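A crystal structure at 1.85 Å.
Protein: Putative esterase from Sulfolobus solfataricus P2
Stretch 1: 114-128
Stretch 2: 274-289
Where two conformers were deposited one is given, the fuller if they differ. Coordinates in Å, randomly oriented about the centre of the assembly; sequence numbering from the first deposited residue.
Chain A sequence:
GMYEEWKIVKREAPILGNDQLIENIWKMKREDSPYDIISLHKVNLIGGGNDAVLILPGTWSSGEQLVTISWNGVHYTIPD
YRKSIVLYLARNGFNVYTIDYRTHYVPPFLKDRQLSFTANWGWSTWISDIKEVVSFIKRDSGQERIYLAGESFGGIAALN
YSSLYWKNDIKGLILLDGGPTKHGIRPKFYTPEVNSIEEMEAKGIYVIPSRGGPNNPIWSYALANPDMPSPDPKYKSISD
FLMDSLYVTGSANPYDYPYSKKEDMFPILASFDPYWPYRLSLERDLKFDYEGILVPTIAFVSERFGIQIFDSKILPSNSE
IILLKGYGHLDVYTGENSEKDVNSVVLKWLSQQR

Stretch 1 114-128: QLSFTANWGWSTWIS
Stretch 2 (274-289) PYWPYRLSLERDLKFD

The two stretches, at least 150 residues apart in sequence wherever they touch, bury 763 Å² between them. Stretch 1 opens with a 3-10 segment that enters from earlier in the chain, passes through a type I turn from T118 to W121, closed by W121 N to T118 O at 3.0 Å, and starts a helix at W123 with G122 as N-cap. Stretch 2 runs as a strand from Y275 to P277, turns into a short helix through R279 to L282, with E283 the first residue to leave helical phi/psi (-95/33), then turns through R284 and D285, with L286 N bonded to E283 O at 3.2 Å, and runs extended from L286 through F288. The register is set by two close approaches of CA atoms, T118 to P277 at 6.1 Å and G122 to L280 at 4.5 Å, so both chains advance together from the turn into the helical region.

W123 and L280 cover the most surface. W123 (phi/psi -66/-41, chi1 -81°, chi2 110°) points toward stretch 2 and lays its indole against L280, whose m,t side chain leaves the backbone sideways but reaches across at its end. L280 CD2 sits 3.8 Å from the centroid of the W123 five-membered ring, 13° off the normal, while L280 CD1 lies 4.0 Å from that of W126, 10° off the normal. One leucine thus supplies a methyl to each of two indole faces, a CH-pi contact in both cases. The opposite face of W123 receives the edge of F288 (chi1 -77°, chi2 -89°), with centroids 5.5 Å apart and planes at 74°. F288 also meets the next turn of the helix, where I127 CD1 approaches F288 CE1 at 3.5 Å. W126, with chi1 off-rotamer at -109° and chi2 at -124°, completes the apolar surface by placing CH2 4.1 Å from P277 CG and CZ2 4.3 Å from W276 CH2.

The helix start is also held by polar groups. The amide of W123, free of an intrahelical acceptor in the first turn, donates to E283 OE1 at 2.9 Å and an almost linear 179°. Water 3 extends this arrangement, accepting from S124 N at 3.0 Å and donating to E283 OE2 at 2.9 Å. Water 2 joins W123 NE1, at 3.2 Å, to L280 O, at 2.5 Å.

R279 (t,p,t, chi4 -108°) positions that carboxylate through a salt bridge from R279 NE to E283 OE2 at 3.1 Å. Its NH1 makes a weak hydrogen bond to A119 O, 2.8 Å at 121°, tying the arginine to the turn. Water 1 bridges the same region, donating to T118 O at 2.8 Å and accepting from R279 N at 3.0 Å. G122 fits tightly here: its CA is 3.6 Å from R279 CG, and an ideal CB would lie 2.5 Å from E283 OE2, a clash.

Nearer the strand, W121 CB packs on P277 CB at 3.7 Å, and L115 CD2 meets Y275 CD2 at 4.2 Å.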

# COMPACT_ATOMS: atom_id res chain seq x y z
N GLN A 114 15.62 6.43 19.23
CA GLN A 114 14.40 5.88 19.83
C GLN A 114 13.71 4.92 18.88
O GLN A 114 12.84 4.14 19.31
CB GLN A 114 13.43 6.99 20.16
CG GLN A 114 13.91 7.99 21.20
CD GLN A 114 12.89 9.10 21.44
OE1 GLN A 114 12.32 9.70 20.52
NE2 GLN A 114 12.67 9.39 22.68
N LEU A 115 14.11 4.95 17.61
CA LEU A 115 13.56 4.08 16.58
C LEU A 115 14.46 2.85 16.26
O LEU A 115 14.23 2.14 15.26
CB LEU A 115 13.33 4.94 15.33
CG LEU A 115 12.16 5.96 15.51
CD1 LEU A 115 12.37 7.19 14.72
CD2 LEU A 115 10.78 5.35 15.24
N SER A 116 15.42 2.57 17.14
CA SER A 116 16.38 1.47 16.93
C SER A 116 15.68 0.11 16.95
O SER A 116 16.20 -0.84 16.38
CB SER A 116 17.51 1.57 17.95
OG SER A 116 17.02 1.29 19.25
N PHE A 117 14.47 0.03 17.53
CA PHE A 117 13.67 -1.17 17.52
C PHE A 117 13.24 -1.57 16.09
O PHE A 117 12.79 -2.70 15.87
CB PHE A 117 12.45 -1.07 18.44
CG PHE A 117 11.44 -0.05 18.03
CD1 PHE A 117 10.44 -0.35 17.10
CD2 PHE A 117 11.47 1.23 18.57
CE1 PHE A 117 9.51 0.62 16.70
CE2 PHE A 117 10.55 2.18 18.19
CZ PHE A 117 9.57 1.90 17.24
N THR A 118 13.37 -0.64 15.14
CA THR A 118 13.10 -0.92 13.73
C THR A 118 14.33 -1.47 12.96
O THR A 118 14.22 -1.80 11.77
CB THR A 118 12.59 0.31 13.00
OG1 THR A 118 13.66 1.22 12.75
CG2 THR A 118 11.46 1.00 13.75
N ALA A 119 15.48 -1.62 13.62
CA ALA A 119 16.74 -2.03 12.95
C ALA A 119 16.59 -3.39 12.22
O ALA A 119 17.16 -3.59 11.16
CB ALA A 119 17.88 -2.07 13.96
N ASN A 120 15.81 -4.32 12.75
CA ASN A 120 15.61 -5.62 12.09
C ASN A 120 14.21 -5.76 11.51
O ASN A 120 13.63 -6.85 11.49
CB ASN A 120 15.93 -6.77 13.07
CG ASN A 120 17.33 -6.71 13.55
OD1 ASN A 120 18.24 -7.00 12.79
ND2 ASN A 120 17.53 -6.34 14.81
N TRP A 121 13.64 -4.65 11.07
CA TRP A 121 12.40 -4.68 10.27
C TRP A 121 12.74 -4.80 8.79
O TRP A 121 12.57 -3.86 8.03
CB TRP A 121 11.60 -3.42 10.55
CG TRP A 121 10.87 -3.44 11.87
CD1 TRP A 121 11.05 -4.31 12.91
CD2 TRP A 121 9.90 -2.49 12.30
NE1 TRP A 121 10.20 -3.97 13.94
CE2 TRP A 121 9.50 -2.85 13.59
CE3 TRP A 121 9.31 -1.38 11.70
CZ2 TRP A 121 8.52 -2.17 14.29
CZ3 TRP A 121 8.35 -0.67 12.40
CH2 TRP A 121 7.96 -1.07 13.68
N GLY A 122 13.23 -5.99 8.44
CA GLY A 122 13.63 -6.35 7.09
C GLY A 122 12.66 -7.32 6.47
O GLY A 122 11.55 -7.50 6.94
N TRP A 123 13.11 -7.99 5.42
CA TRP A 123 12.28 -8.89 4.64
C TRP A 123 11.81 -10.12 5.40
O TRP A 123 10.67 -10.55 5.24
CB TRP A 123 13.02 -9.30 3.34
CG TRP A 123 12.89 -8.26 2.34
CD1 TRP A 123 13.86 -7.41 1.86
CD2 TRP A 123 11.67 -7.84 1.74
NE1 TRP A 123 13.32 -6.54 0.96
CE2 TRP A 123 11.96 -6.78 0.88
CE3 TRP A 123 10.35 -8.30 1.82
CZ2 TRP A 123 10.99 -6.16 0.09
CZ3 TRP A 123 9.38 -7.66 1.08
CH2 TRP A 123 9.70 -6.63 0.20
N SER A 124 12.65 -10.74 6.20
CA SER A 124 12.16 -11.91 6.95
C SER A 124 11.06 -11.50 7.94
O SER A 124 10.07 -12.22 8.11
CB SER A 124 13.31 -12.72 7.59
OG SER A 124 13.96 -11.96 8.55
N THR A 125 11.18 -10.32 8.53
CA THR A 125 10.12 -9.82 9.41
C THR A 125 8.82 -9.58 8.66
O THR A 125 7.77 -10.07 9.05
CB THR A 125 10.59 -8.55 10.17
OG1 THR A 125 11.70 -8.89 11.00
CG2 THR A 125 9.45 -7.93 11.02
N TRP A 126 8.89 -8.82 7.58
CA TRP A 126 7.72 -8.48 6.77
C TRP A 126 7.07 -9.74 6.20
O TRP A 126 5.87 -9.86 6.24
CB TRP A 126 8.11 -7.48 5.64
CG TRP A 126 7.60 -6.08 5.83
CD1 TRP A 126 6.82 -5.36 4.96
CD2 TRP A 126 7.78 -5.24 6.99
NE1 TRP A 126 6.53 -4.12 5.50
CE2 TRP A 126 7.12 -4.01 6.72
CE3 TRP A 126 8.45 -5.39 8.21
CZ2 TRP A 126 7.08 -2.98 7.63
CZ3 TRP A 126 8.41 -4.35 9.11
CH2 TRP A 126 7.76 -3.17 8.82
N ILE A 127 7.90 -10.63 5.64
CA ILE A 127 7.41 -11.90 5.09
C ILE A 127 6.73 -12.74 6.19
O ILE A 127 5.62 -13.25 5.96
CB ILE A 127 8.46 -12.65 4.29
CG1 ILE A 127 8.74 -11.85 2.99
CG2 ILE A 127 7.97 -14.09 3.95
CD1 ILE A 127 9.91 -12.35 2.21
N SER A 128 7.29 -12.77 7.40
CA SER A 128 6.69 -13.53 8.49
C SER A 128 5.32 -12.96 8.87
O SER A 128 4.39 -13.70 9.19
CB SER A 128 7.61 -13.62 9.71
OG SER A 128 7.68 -12.38 10.44
N PRO A 274 3.99 7.70 9.69
CA PRO A 274 5.10 8.66 9.67
C PRO A 274 6.45 8.15 9.17
O PRO A 274 7.27 8.93 8.72
CB PRO A 274 5.23 9.05 11.16
CG PRO A 274 4.60 7.90 11.91
CD PRO A 274 3.53 7.40 11.05
N TYR A 275 6.70 6.86 9.36
CA TYR A 275 8.03 6.28 9.17
C TYR A 275 8.02 4.91 8.54
O TYR A 275 7.09 4.12 8.72
CB TYR A 275 8.74 6.16 10.51
CG TYR A 275 8.88 7.43 11.33
CD1 TYR A 275 9.63 8.50 10.85
CD2 TYR A 275 8.35 7.53 12.61
CE1 TYR A 275 9.80 9.67 11.60
CE2 TYR A 275 8.55 8.65 13.38
CZ TYR A 275 9.28 9.71 12.86
OH TYR A 275 9.51 10.85 13.58
N TRP A 276 9.12 4.62 7.86
CA TRP A 276 9.33 3.36 7.16
C TRP A 276 10.76 2.90 7.46
O TRP A 276 11.65 3.70 7.42
CB TRP A 276 9.17 3.55 5.67
CG TRP A 276 9.13 2.31 4.88
CD1 TRP A 276 10.12 1.79 4.09
CD2 TRP A 276 8.01 1.41 4.76
NE1 TRP A 276 9.69 0.61 3.50
CE2 TRP A 276 8.40 0.36 3.90
CE3 TRP A 276 6.73 1.39 5.29
CZ2 TRP A 276 7.53 -0.68 3.55
CZ3 TRP A 276 5.88 0.36 4.93
CH2 TRP A 276 6.28 -0.65 4.07
N PRO A 277 10.97 1.61 7.77
CA PRO A 277 12.31 1.17 8.10
C PRO A 277 13.26 1.17 6.93
O PRO A 277 12.93 0.72 5.81
CB PRO A 277 12.08 -0.24 8.64
CG PRO A 277 10.88 -0.72 7.87
CD PRO A 277 9.99 0.50 7.83
N TYR A 278 14.44 1.71 7.16
CA TYR A 278 15.55 1.59 6.20
C TYR A 278 15.95 0.15 5.88
O TYR A 278 16.45 -0.12 4.79
CB TYR A 278 16.82 2.36 6.68
CG TYR A 278 16.95 3.75 6.07
CD1 TYR A 278 17.27 3.90 4.72
CD2 TYR A 278 16.78 4.90 6.83
CE1 TYR A 278 17.40 5.16 4.14
CE2 TYR A 278 16.88 6.15 6.25
CZ TYR A 278 17.20 6.27 4.90
OH TYR A 278 17.30 7.51 4.30
N ARG A 279 15.76 -0.75 6.83
CA ARG A 279 16.29 -2.09 6.72
C ARG A 279 15.80 -2.79 5.41
O ARG A 279 16.58 -3.45 4.70
CB ARG A 279 15.98 -2.87 8.02
CG ARG A 279 16.45 -4.33 8.08
CD ARG A 279 17.91 -4.34 7.92
NE ARG A 279 18.55 -5.62 8.23
CZ ARG A 279 19.28 -5.86 9.31
NH1 ARG A 279 19.47 -4.95 10.27
NH2 ARG A 279 19.85 -7.03 9.45
N LEU A 280 14.54 -2.59 5.06
CA LEU A 280 13.99 -3.25 3.88
C LEU A 280 14.78 -2.90 2.62
O LEU A 280 15.11 -3.78 1.83
CB LEU A 280 12.51 -2.90 3.72
CG LEU A 280 11.50 -3.61 4.60
CD1 LEU A 280 10.21 -2.88 4.56
CD2 LEU A 280 11.32 -5.09 4.17
N SER A 281 15.11 -1.62 2.44
CA SER A 281 15.83 -1.18 1.26
C SER A 281 17.31 -1.49 1.35
O SER A 281 17.98 -1.67 0.33
CB SER A 281 15.59 0.32 1.00
OG SER A 281 16.05 1.14 2.04
N LEU A 282 17.83 -1.61 2.57
CA LEU A 282 19.24 -1.90 2.76
C LEU A 282 19.50 -3.39 2.59
O LEU A 282 20.63 -3.80 2.56
CB LEU A 282 19.73 -1.41 4.12
CG LEU A 282 19.68 0.10 4.37
CD1 LEU A 282 20.12 0.38 5.80
CD2 LEU A 282 20.52 0.87 3.41
N GLU A 283 18.45 -4.19 2.50
CA GLU A 283 18.56 -5.62 2.15
C GLU A 283 18.35 -5.87 0.64
O GLU A 283 17.81 -6.89 0.22
CB GLU A 283 17.58 -6.44 2.97
CG GLU A 283 17.97 -6.56 4.40
CD GLU A 283 16.96 -7.38 5.19
OE1 GLU A 283 15.87 -7.66 4.67
OE2 GLU A 283 17.26 -7.73 6.33
N ARG A 284 18.77 -4.91 -0.18
CA ARG A 284 18.82 -5.06 -1.63
C ARG A 284 19.70 -6.28 -1.99
O ARG A 284 19.52 -6.88 -3.04
CB ARG A 284 19.41 -3.78 -2.25
CG ARG A 284 20.89 -3.55 -1.87
CD ARG A 284 21.48 -2.30 -2.50
NE ARG A 284 21.07 -1.05 -1.84
CZ ARG A 284 21.58 -0.58 -0.69
NH1 ARG A 284 22.52 -1.26 -0.02
NH2 ARG A 284 21.13 0.57 -0.20
N ASP A 285 20.64 -6.61 -1.09
CA ASP A 285 21.53 -7.78 -1.23
C ASP A 285 20.78 -9.09 -1.43
O ASP A 285 21.15 -9.88 -2.30
CB ASP A 285 22.41 -7.92 0.03
N LEU A 286 19.74 -9.32 -0.62
CA LEU A 286 18.92 -10.57 -0.66
C LEU A 286 18.36 -10.91 -2.04
O LEU A 286 17.69 -10.09 -2.68
CB LEU A 286 17.73 -10.49 0.32
CG LEU A 286 17.94 -10.80 1.80
CD1 LEU A 286 19.28 -10.26 2.36
CD2 LEU A 286 16.75 -10.25 2.52
N LYS A 287 18.64 -12.12 -2.49
CA LYS A 287 18.15 -12.60 -3.77
C LYS A 287 16.88 -13.42 -3.54
O LYS A 287 16.86 -14.33 -2.71
CB LYS A 287 19.23 -13.45 -4.48
N PHE A 288 15.82 -13.05 -4.24
CA PHE A 288 14.57 -13.80 -4.24
C PHE A 288 14.42 -14.46 -5.61
O PHE A 288 14.63 -13.82 -6.64
CB PHE A 288 13.38 -12.89 -3.98
CG PHE A 288 13.23 -12.49 -2.56
CD1 PHE A 288 12.48 -13.25 -1.70
CD2 PHE A 288 13.81 -11.32 -2.07
CE1 PHE A 288 12.31 -12.86 -0.35
CE2 PHE A 288 13.64 -10.93 -0.73
CZ PHE A 288 12.88 -11.71 0.12
N ASP A 289 14.03 -15.72 -5.63
CA ASP A 289 13.91 -16.44 -6.88
C ASP A 289 12.55 -16.26 -7.56
O ASP A 289 11.59 -16.94 -7.22
CB ASP A 289 14.18 -17.94 -6.65
CG ASP A 289 14.31 -18.73 -7.96
OD1 ASP A 289 14.52 -18.10 -9.03
OD2 ASP A 289 14.19 -19.98 -7.90
O HOH W 1 15.11 -0.11 9.69
O HOH W 2 15.35 -4.58 -0.54
O HOH W 3 15.49 -10.01 6.54